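Local coordinates for genome polyprotein (Chicken sicinivirus JSY, PDB 6QWT), which probably copies the viral RNA genome as the RNA-dependent RNA polymerase (3Dpol) released from the polyprotein, at residues A[20-34]-A[403-417]. Residues are numbered along the deposited sequence; the frame is centred on the assembly and turned at random.
Sequences KLVKSPAYGAFPVTK and ETYQQSVMWTRGGPF
The Gln407 chain bends about its CB-CG bond (chi2 -61°), which brings its amide to the backbone of 31-34, while Ser24 OG, tucked between its own N and carbonyl carbon (chi1 87°), faces Val409 O. Here the N-terminal segment 20-34 packs on what is, as in related picornaviral polymerases, the thumb of the right-hand fold, next to helices 417-428 and 433-449. Val22 and Thr412 form an antiparallel hydrogen-bonded pair in a two-stranded sheet. Beyond it the small Ser24 fits close to the backbone: OG donates to Val409 O at 2.6 Å, in the carbonyl plane on a lone pair, and accepts from Ala26 N, making an ST turn. CH-pi contacts and one edge-to-face pair flank this. The rigid Pro25 ring sets CD over one face of Phe417, the aliphatic Gln406 CG lies over the centre of the Phe30 ring, and Tyr27 turns its edge to the face of Trp411, planes at 84°. Glutamine suits position 407 because one amide both donates and accepts: Gln407 NE2 gives to Pro31 O at 2.9 Å, and Gln407 OE1 takes Thr33 N from above its carbonyl plane. A water donates to that oxygen and to Lys34 O, and accepts from Trp411 NE1 at 2.6 Å.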
ATOM      1  N   LYS A  20     -16.222  -1.155 -13.607  1.00 31.03           N
ATOM      2  CA  LYS A  20     -15.559  -1.299 -14.896  1.00 30.92           C
ATOM      3  C   LYS A  20     -15.147  -2.735 -15.187  1.00 31.02           C
ATOM      4  O   LYS A  20     -14.687  -3.018 -16.300  1.00 24.36           O
ATOM      5  CB  LYS A  20     -14.327  -0.391 -14.962  1.00 31.76           C
ATOM      6  CG  LYS A  20     -14.589   1.042 -14.540  1.00 37.17           C
ATOM      7  CD  LYS A  20     -14.365   2.012 -15.688  1.00 44.65           C
ATOM      8  CE  LYS A  20     -14.237   3.442 -15.182  1.00 55.76           C
ATOM      9  NZ  LYS A  20     -13.033   3.625 -14.321  1.00 54.77           N
ATOM     10  N   LEU A  21     -15.299  -3.638 -14.221  1.00 27.83           N
ATOM     11  CA  LEU A  21     -14.901  -5.028 -14.400  1.00 28.30           C
ATOM     12  C   LEU A  21     -16.034  -5.798 -15.064  1.00 29.79           C
ATOM     13  O   LEU A  21     -17.147  -5.864 -14.531  1.00 33.15           O
ATOM     14  CB  LEU A  21     -14.538  -5.654 -13.056  1.00 24.44           C
ATOM     15  CG  LEU A  21     -13.212  -5.216 -12.432  1.00 28.31           C
ATOM     16  CD1 LEU A  21     -13.151  -5.600 -10.959  1.00 25.77           C
ATOM     17  CD2 LEU A  21     -12.045  -5.818 -13.197  1.00 26.25           C
ATOM     18  N   VAL A  22     -15.752  -6.374 -16.233  1.00 26.73           N
ATOM     19  CA  VAL A  22     -16.716  -7.181 -16.965  1.00 24.67           C
ATOM     20  C   VAL A  22     -16.097  -8.546 -17.233  1.00 27.51           C
ATOM     21  O   VAL A  22     -14.876  -8.718 -17.209  1.00 24.18           O
ATOM     22  CB  VAL A  22     -17.156  -6.509 -18.283  1.00 29.21           C
ATOM     23  CG1 VAL A  22     -17.791  -5.148 -17.998  1.00 27.02           C
ATOM     24  CG2 VAL A  22     -15.975  -6.354 -19.219  1.00 26.56           C
ATOM     25  N   LYS A  23     -16.963  -9.529 -17.475  1.00 27.58           N
ATOM     26  CA  LYS A  23     -16.502 -10.893 -17.704  1.00 25.97           C
ATOM     27  C   LYS A  23     -15.600 -10.959 -18.931  1.00 27.45           C
ATOM     28  O   LYS A  23     -15.887 -10.360 -19.971  1.00 29.58           O
ATOM     29  CB  LYS A  23     -17.693 -11.832 -17.872  1.00 23.88           C
ATOM     30  CG  LYS A  23     -18.537 -11.977 -16.613  1.00 29.77           C
ATOM     31  CD  LYS A  23     -19.687 -12.949 -16.827  1.00 33.93           C
ATOM     32  CE  LYS A  23     -20.491 -13.143 -15.552  1.00 38.02           C
ATOM     33  NZ  LYS A  23     -21.662 -14.036 -15.778  1.00 45.50           N
ATOM     34  N   SER A  24     -14.497 -11.684 -18.794  1.00 25.55           N
ATOM     35  CA  SER A  24     -13.494 -11.817 -19.838  1.00 26.79           C
ATOM     36  C   SER A  24     -13.781 -13.046 -20.688  1.00 19.88           C
ATOM     37  O   SER A  24     -14.609 -13.887 -20.334  1.00 22.13           O
ATOM     38  CB  SER A  24     -12.107 -11.897 -19.201  1.00 25.76           C
ATOM     39  OG  SER A  24     -11.778 -13.233 -18.857  1.00 23.41           O
ATOM     40  N   PRO A  25     -13.109 -13.184 -21.838  1.00 26.19           N
ATOM     41  CA  PRO A  25     -13.273 -14.409 -22.643  1.00 23.07           C
ATOM     42  C   PRO A  25     -12.876 -15.691 -21.919  1.00 26.73           C
ATOM     43  O   PRO A  25     -13.158 -16.779 -22.434  1.00 27.46           O
ATOM     44  CB  PRO A  25     -12.363 -14.159 -23.853  1.00 27.76           C
ATOM     45  CG  PRO A  25     -12.286 -12.676 -23.964  1.00 27.62           C
ATOM     46  CD  PRO A  25     -12.312 -12.167 -22.550  1.00 25.86           C
ATOM     47  N   ALA A  26     -12.237 -15.600 -20.752  1.00 24.55           N
ATOM     48  CA  ALA A  26     -11.831 -16.773 -19.989  1.00 24.72           C
ATOM     49  C   ALA A  26     -12.707 -17.000 -18.761  1.00 23.10           C
ATOM     50  O   ALA A  26     -12.324 -17.764 -17.870  1.00 23.58           O
ATOM     51  CB  ALA A  26     -10.364 -16.650 -19.575  1.00 23.17           C
ATOM     52  N   TYR A  27     -13.893 -16.381 -18.719  1.00 25.41           N
ATOM     53  CA  TYR A  27     -14.673 -16.324 -17.483  1.00 25.96           C
ATOM     54  C   TYR A  27     -15.058 -17.705 -16.947  1.00 28.02           C
ATOM     55  O   TYR A  27     -15.198 -17.876 -15.733  1.00 36.44           O
ATOM     56  CB  TYR A  27     -15.935 -15.484 -17.689  1.00 29.32           C
ATOM     57  CG  TYR A  27     -16.896 -15.591 -16.529  1.00 27.08           C
ATOM     58  CD1 TYR A  27     -18.000 -16.432 -16.589  1.00 29.03           C
ATOM     59  CD2 TYR A  27     -16.684 -14.870 -15.361  1.00 28.44           C
ATOM     60  CE1 TYR A  27     -18.872 -16.544 -15.523  1.00 33.98           C
ATOM     61  CE2 TYR A  27     -17.553 -14.973 -14.291  1.00 30.36           C
ATOM     62  CZ  TYR A  27     -18.645 -15.812 -14.378  1.00 35.19           C
ATOM     63  OH  TYR A  27     -19.514 -15.917 -13.315  1.00 36.34           O
ATOM     64  N   GLY A  28     -15.263 -18.690 -17.805  1.00 28.36           N
ATOM     65  CA  GLY A  28     -15.634 -19.960 -17.214  1.00 32.37           C
ATOM     66  C   GLY A  28     -14.501 -20.871 -16.780  1.00 31.34           C
ATOM     67  O   GLY A  28     -14.772 -21.991 -16.334  1.00 33.79           O
ATOM     68  N   ALA A  29     -13.243 -20.419 -16.868  1.00 26.83           N
ATOM     69  CA  ALA A  29     -12.099 -21.327 -16.772  1.00 25.84           C
ATOM     70  C   ALA A  29     -11.997 -21.997 -15.405  1.00 26.17           C
ATOM     71  O   ALA A  29     -11.719 -23.200 -15.321  1.00 25.23           O
ATOM     72  CB  ALA A  29     -10.808 -20.570 -17.089  1.00 24.09           C
ATOM     73  N   PHE A  30     -12.199 -21.247 -14.331  1.00 25.66           N
ATOM     74  CA  PHE A  30     -12.065 -21.746 -12.972  1.00 23.56           C
ATOM     75  C   PHE A  30     -13.345 -21.480 -12.196  1.00 29.08           C
ATOM     76  O   PHE A  30     -14.135 -20.604 -12.567  1.00 27.81           O
ATOM     77  CB  PHE A  30     -10.877 -21.085 -12.256  1.00 23.18           C
ATOM     78  CG  PHE A  30      -9.572 -21.249 -12.977  1.00 25.27           C
ATOM     79  CD1 PHE A  30      -8.777 -22.363 -12.753  1.00 25.18           C
ATOM     80  CD2 PHE A  30      -9.141 -20.294 -13.884  1.00 22.34           C
ATOM     81  CE1 PHE A  30      -7.577 -22.520 -13.420  1.00 21.67           C
ATOM     82  CE2 PHE A  30      -7.940 -20.446 -14.553  1.00 22.01           C
ATOM     83  CZ  PHE A  30      -7.158 -21.561 -14.321  1.00 20.45           C
ATOM     84  N   PRO A  31     -13.590 -22.233 -11.123  1.00 29.56           N
ATOM     85  CA  PRO A  31     -14.725 -21.914 -10.245  1.00 29.54           C
ATOM     86  C   PRO A  31     -14.626 -20.486  -9.725  1.00 29.47           C
ATOM     87  O   PRO A  31     -13.591 -20.067  -9.202  1.00 27.87           O
ATOM     88  CB  PRO A  31     -14.600 -22.943  -9.116  1.00 30.97           C
ATOM     89  CG  PRO A  31     -13.882 -24.097  -9.745  1.00 34.61           C
ATOM     90  CD  PRO A  31     -12.926 -23.491 -10.738  1.00 27.79           C
ATOM     91  N   VAL A  32     -15.713 -19.736  -9.880  1.00 26.03           N
ATOM     92  CA  VAL A  32     -15.724 -18.316  -9.543  1.00 29.28           C
ATOM     93  C   VAL A  32     -15.816 -18.173  -8.027  1.00 28.85           C
ATOM     94  O   VAL A  32     -16.864 -18.432  -7.431  1.00 34.52           O
ATOM     95  CB  VAL A  32     -16.874 -17.584 -10.244  1.00 31.26           C
ATOM     96  CG1 VAL A  32     -16.949 -16.133  -9.782  1.00 28.97           C
ATOM     97  CG2 VAL A  32     -16.699 -17.658 -11.754  1.00 28.91           C
ATOM     98  N   THR A  33     -14.712 -17.765  -7.399  1.00 28.15           N
ATOM     99  CA  THR A  33     -14.679 -17.464  -5.975  1.00 25.51           C
ATOM    100  C   THR A  33     -14.563 -15.974  -5.696  1.00 29.36           C
ATOM    101  O   THR A  33     -14.530 -15.577  -4.527  1.00 29.57           O
ATOM    102  CB  THR A  33     -13.518 -18.200  -5.291  1.00 26.83           C
ATOM    103  OG1 THR A  33     -12.277 -17.593  -5.668  1.00 28.91           O
ATOM    104  CG2 THR A  33     -13.498 -19.667  -5.692  1.00 29.26           C
ATOM    105  N   LYS A  34     -14.494 -15.142  -6.735  1.00 26.56           N
ATOM    106  CA  LYS A  34     -14.364 -13.702  -6.584  1.00 25.57           C
ATOM    107  C   LYS A  34     -15.246 -13.008  -7.609  1.00 28.26           C
ATOM    108  O   LYS A  34     -15.467 -13.522  -8.708  1.00 27.51           O
ATOM    109  CB  LYS A  34     -12.914 -13.236  -6.761  1.00 26.51           C
ATOM    110  CG  LYS A  34     -12.022 -13.438  -5.547  1.00 28.72           C
ATOM    111  CD  LYS A  34     -10.555 -13.356  -5.943  1.00 33.95           C
ATOM    112  CE  LYS A  34      -9.702 -12.762  -4.836  1.00 40.19           C
ATOM    113  NZ  LYS A  34      -8.282 -12.624  -5.266  1.00 45.10           N
ATOM    114  N   GLU A 403      -5.040 -18.407  -6.615  1.00 24.67           N
ATOM    115  CA  GLU A 403      -6.327 -17.731  -6.714  1.00 26.96           C
ATOM    116  C   GLU A 403      -6.182 -16.342  -7.321  1.00 24.52           C
ATOM    117  O   GLU A 403      -7.116 -15.844  -7.956  1.00 24.50           O
ATOM    118  CB  GLU A 403      -6.987 -17.647  -5.336  1.00 27.76           C
ATOM    119  CG  GLU A 403      -8.449 -17.233  -5.381  1.00 38.18           C
ATOM    120  CD  GLU A 403      -9.055 -17.051  -3.999  1.00 43.86           C
ATOM    121  OE1 GLU A 403     -10.156 -17.594  -3.753  1.00 37.03           O
ATOM    122  OE2 GLU A 403      -8.430 -16.368  -3.156  1.00 47.13           O
ATOM    123  N   THR A 404      -5.024 -15.705  -7.134  1.00 22.70           N
ATOM    124  CA  THR A 404      -4.799 -14.376  -7.695  1.00 23.22           C
ATOM    125  C   THR A 404      -4.980 -14.381  -9.211  1.00 23.59           C
ATOM    126  O   THR A 404      -5.839 -13.673  -9.747  1.00 28.57           O
ATOM    127  CB  THR A 404      -3.401 -13.877  -7.317  1.00 28.29           C
ATOM    128  OG1 THR A 404      -3.319 -13.706  -5.895  1.00 30.88           O
ATOM    129  CG2 THR A 404      -3.110 -12.553  -8.000  1.00 23.75           C
ATOM    130  N   TYR A 405      -4.181 -15.177  -9.923  1.00 23.72           N
ATOM    131  CA  TYR A 405      -4.232 -15.154 -11.381  1.00 21.02           C
ATOM    132  C   TYR A 405      -5.298 -16.073 -11.967  1.00 20.74           C
ATOM    133  O   TYR A 405      -5.670 -15.896 -13.133  1.00 20.70           O
ATOM    134  CB  TYR A 405      -2.863 -15.506 -11.982  1.00 19.89           C
ATOM    135  CG  TYR A 405      -2.191 -16.739 -11.422  1.00 19.17           C
ATOM    136  CD1 TYR A 405      -1.278 -16.643 -10.379  1.00 20.81           C
ATOM    137  CD2 TYR A 405      -2.444 -17.998 -11.956  1.00 18.92           C
ATOM    138  CE1 TYR A 405      -0.646 -17.767  -9.868  1.00 21.56           C
ATOM    139  CE2 TYR A 405      -1.816 -19.132 -11.451  1.00 21.95           C
ATOM    140  CZ  TYR A 405      -0.919 -19.008 -10.408  1.00 23.27           C
ATOM    141  OH  TYR A 405      -0.294 -20.125  -9.899  1.00 20.59           O
ATOM    142  N   GLN A 406      -5.802 -17.041 -11.198  1.00 20.31           N
ATOM    143  CA  GLN A 406      -6.925 -17.842 -11.676  1.00 21.26           C
ATOM    144  C   GLN A 406      -8.209 -17.020 -11.716  1.00 21.78           C
ATOM    145  O   GLN A 406      -9.013 -17.156 -12.645  1.00 19.57           O
ATOM    146  CB  GLN A 406      -7.107 -19.079 -10.798  1.00 20.75           C
ATOM    147  CG  GLN A 406      -6.060 -20.160 -11.037  1.00 25.02           C
ATOM    148  CD  GLN A 406      -6.112 -21.266  -9.999  1.00 24.07           C
ATOM    149  OE1 GLN A 406      -6.751 -21.126  -8.956  1.00 28.05           O
ATOM    150  NE2 GLN A 406      -5.436 -22.374 -10.280  1.00 21.56           N
ATOM    151  N   GLN A 407      -8.414 -16.154 -10.723  1.00 22.06           N
ATOM    152  CA  GLN A 407      -9.632 -15.351 -10.683  1.00 21.50           C
ATOM    153  C   GLN A 407      -9.511 -14.097 -11.543  1.00 21.71           C
ATOM    154  O   GLN A 407     -10.467 -13.726 -12.232  1.00 22.88           O
ATOM    155  CB  GLN A 407      -9.966 -14.972  -9.239  1.00 21.20           C
ATOM    156  CG  GLN A 407     -10.279 -16.154  -8.334  1.00 21.57           C
ATOM    157  CD  GLN A 407     -11.479 -16.957  -8.800  1.00 24.89           C
ATOM    158  OE1 GLN A 407     -12.568 -16.415  -9.002  1.00 25.23           O
ATOM    159  NE2 GLN A 407     -11.287 -18.260  -8.971  1.00 22.31           N
ATOM    160  N   SER A 408      -8.352 -13.432 -11.515  1.00 21.73           N
ATOM    161  CA  SER A 408      -8.210 -12.167 -12.233  1.00 23.06           C
ATOM    162  C   SER A 408      -8.357 -12.350 -13.736  1.00 27.40           C
ATOM    163  O   SER A 408      -8.858 -11.451 -14.423  1.00 22.66           O
ATOM    164  CB  SER A 408      -6.860 -11.521 -11.923  1.00 25.62           C
ATOM    165  OG  SER A 408      -6.793 -11.089 -10.575  1.00 37.48           O
ATOM    166  N   VAL A 409      -7.928 -13.499 -14.265  1.00 20.20           N
ATOM    167  CA  VAL A 409      -7.958 -13.706 -15.706  1.00 22.85           C
ATOM    168  C   VAL A 409      -9.381 -13.775 -16.236  1.00 19.16           C
ATOM    169  O   VAL A 409      -9.602 -13.586 -17.438  1.00 21.19           O
ATOM    170  CB  VAL A 409      -7.171 -14.977 -16.082  1.00 21.86           C
ATOM    171  CG1 VAL A 409      -7.978 -16.226 -15.757  1.00 18.31           C
ATOM    172  CG2 VAL A 409      -6.780 -14.943 -17.554  1.00 15.59           C
ATOM    173  N   MET A 410     -10.356 -14.025 -15.370  1.00 19.82           N
ATOM    174  CA  MET A 410     -11.747 -14.152 -15.775  1.00 25.68           C
ATOM    175  C   MET A 410     -12.462 -12.808 -15.861  1.00 22.96           C
ATOM    176  O   MET A 410     -13.671 -12.778 -16.114  1.00 23.43           O
ATOM    177  CB  MET A 410     -12.480 -15.093 -14.814  1.00 22.83           C
ATOM    178  CG  MET A 410     -11.752 -16.423 -14.607  1.00 21.72           C
ATOM    179  SD  MET A 410     -12.801 -17.769 -14.013  1.00 20.41           S
ATOM    180  CE  MET A 410     -12.868 -17.406 -12.256  1.00 22.77           C
ATOM    181  N   TRP A 411     -11.745 -11.702 -15.678  1.00 22.38           N
ATOM    182  CA  TRP A 411     -12.341 -10.375 -15.722  1.00 21.96           C
ATOM    183  C   TRP A 411     -11.404  -9.421 -16.445  1.00 26.05           C
ATOM    184  O   TRP A 411     -10.190  -9.638 -16.514  1.00 27.98           O
ATOM    185  CB  TRP A 411     -12.646  -9.844 -14.315  1.00 20.95           C
ATOM    186  CG  TRP A 411     -13.529 -10.747 -13.516  1.00 23.81           C
ATOM    187  CD1 TRP A 411     -13.140 -11.813 -12.758  1.00 24.08           C
ATOM    188  CD2 TRP A 411     -14.957 -10.674 -13.403  1.00 26.24           C
ATOM    189  NE1 TRP A 411     -14.236 -12.404 -12.174  1.00 22.78           N
ATOM    190  CE2 TRP A 411     -15.364 -11.724 -12.556  1.00 26.79           C
ATOM    191  CE3 TRP A 411     -15.930  -9.820 -13.933  1.00 24.55           C
ATOM    192  CZ2 TRP A 411     -16.701 -11.944 -12.227  1.00 27.59           C
ATOM    193  CZ3 TRP A 411     -17.256 -10.039 -13.606  1.00 25.97           C
ATOM    194  CH2 TRP A 411     -17.630 -11.094 -12.762  1.00 25.55           C
ATOM    195  N   THR A 412     -11.984  -8.355 -16.986  1.00 29.99           N
ATOM    196  CA  THR A 412     -11.221  -7.336 -17.690  1.00 30.53           C
ATOM    197  C   THR A 412     -11.845  -5.975 -17.428  1.00 30.21           C
ATOM    198  O   THR A 412     -13.015  -5.867 -17.056  1.00 28.85           O
ATOM    199  CB  THR A 412     -11.161  -7.611 -19.199  1.00 33.35           C
ATOM    200  OG1 THR A 412     -10.364  -6.605 -19.836  1.00 37.69           O
ATOM    201  CG2 THR A 412     -12.557  -7.602 -19.804  1.00 27.68           C
ATOM    202  N   ARG A 413     -11.043  -4.929 -17.616  1.00 31.41           N
ATOM    203  CA  ARG A 413     -11.513  -3.557 -17.489  1.00 34.70           C
ATOM    204  C   ARG A 413     -11.784  -2.901 -18.837  1.00 38.54           C
ATOM    205  O   ARG A 413     -12.114  -1.714 -18.875  1.00 38.46           O
ATOM    206  CB  ARG A 413     -10.505  -2.720 -16.691  1.00 35.65           C
ATOM    207  CG  ARG A 413     -10.807  -2.654 -15.199  1.00 32.39           C
ATOM    208  CD  ARG A 413      -9.606  -2.182 -14.401  1.00 39.00           C
ATOM    209  NE  ARG A 413      -9.491  -2.890 -13.126  1.00 42.00           N
ATOM    210  CZ  ARG A 413     -10.074  -2.493 -12.001  1.00 33.98           C
ATOM    211  NH1 ARG A 413     -10.810  -1.391 -11.990  1.00 40.51           N
ATOM    212  NH2 ARG A 413      -9.922  -3.195 -10.886  1.00 33.87           N
ATOM    213  N   GLY A 414     -11.649  -3.638 -19.938  1.00 40.14           N
ATOM    214  CA  GLY A 414     -12.020  -3.148 -21.251  1.00 45.39           C
ATOM    215  C   GLY A 414     -10.875  -2.946 -22.220  1.00 41.34           C
ATOM    216  O   GLY A 414     -11.130  -2.610 -23.384  1.00 45.74           O
ATOM    217  N   GLY A 415      -9.627  -3.123 -21.795  1.00 33.16           N
ATOM    218  CA  GLY A 415      -8.509  -2.997 -22.697  1.00 35.52           C
ATOM    219  C   GLY A 415      -8.366  -4.232 -23.562  1.00 41.22           C
ATOM    220  O   GLY A 415      -9.224  -5.122 -23.556  1.00 39.22           O
ATOM    221  N   PRO A 416      -7.288  -4.306 -24.340  1.00 39.19           N
ATOM    222  CA  PRO A 416      -6.992  -5.553 -25.064  1.00 35.33           C
ATOM    223  C   PRO A 416      -6.753  -6.683 -24.075  1.00 36.39           C
ATOM    224  O   PRO A 416      -5.882  -6.596 -23.205  1.00 33.69           O
ATOM    225  CB  PRO A 416      -5.728  -5.211 -25.862  1.00 33.63           C
ATOM    226  CG  PRO A 416      -5.700  -3.712 -25.922  1.00 36.80           C
ATOM    227  CD  PRO A 416      -6.309  -3.247 -24.636  1.00 35.40           C
ATOM    228  N   PHE A 417      -7.546  -7.750 -24.205  1.00 31.65           N
ATOM    229  CA  PHE A 417      -7.506  -8.820 -23.213  1.00 31.75           C
ATOM    230  C   PHE A 417      -6.136  -9.483 -23.152  1.00 31.80           C
ATOM    231  O   PHE A 417      -5.752 -10.009 -22.101  1.00 27.05           O
ATOM    232  CB  PHE A 417      -8.591  -9.856 -23.511  1.00 30.52           C
ATOM    233  CG  PHE A 417      -8.665 -10.961 -22.497  1.00 29.22           C
ATOM    234  CD1 PHE A 417      -8.690 -10.675 -21.142  1.00 27.71           C
ATOM    235  CD2 PHE A 417      -8.709 -12.287 -22.897  1.00 29.53           C
ATOM    236  CE1 PHE A 417      -8.756 -11.691 -20.203  1.00 27.80           C
ATOM    237  CE2 PHE A 417      -8.781 -13.306 -21.963  1.00 31.07           C
ATOM    238  CZ  PHE A 417      -8.803 -13.006 -20.613  1.00 24.83           C
TER
HETATM  239  O   HOH W   1     -15.292  -1.474 -18.657  1.00 38.63           O
HETATM  240  O   HOH W   2      -7.659 -12.190  -7.930  1.00 28.46           O
HETATM  241  O   HOH W   3     -13.748 -14.367 -10.548  1.00 29.06           O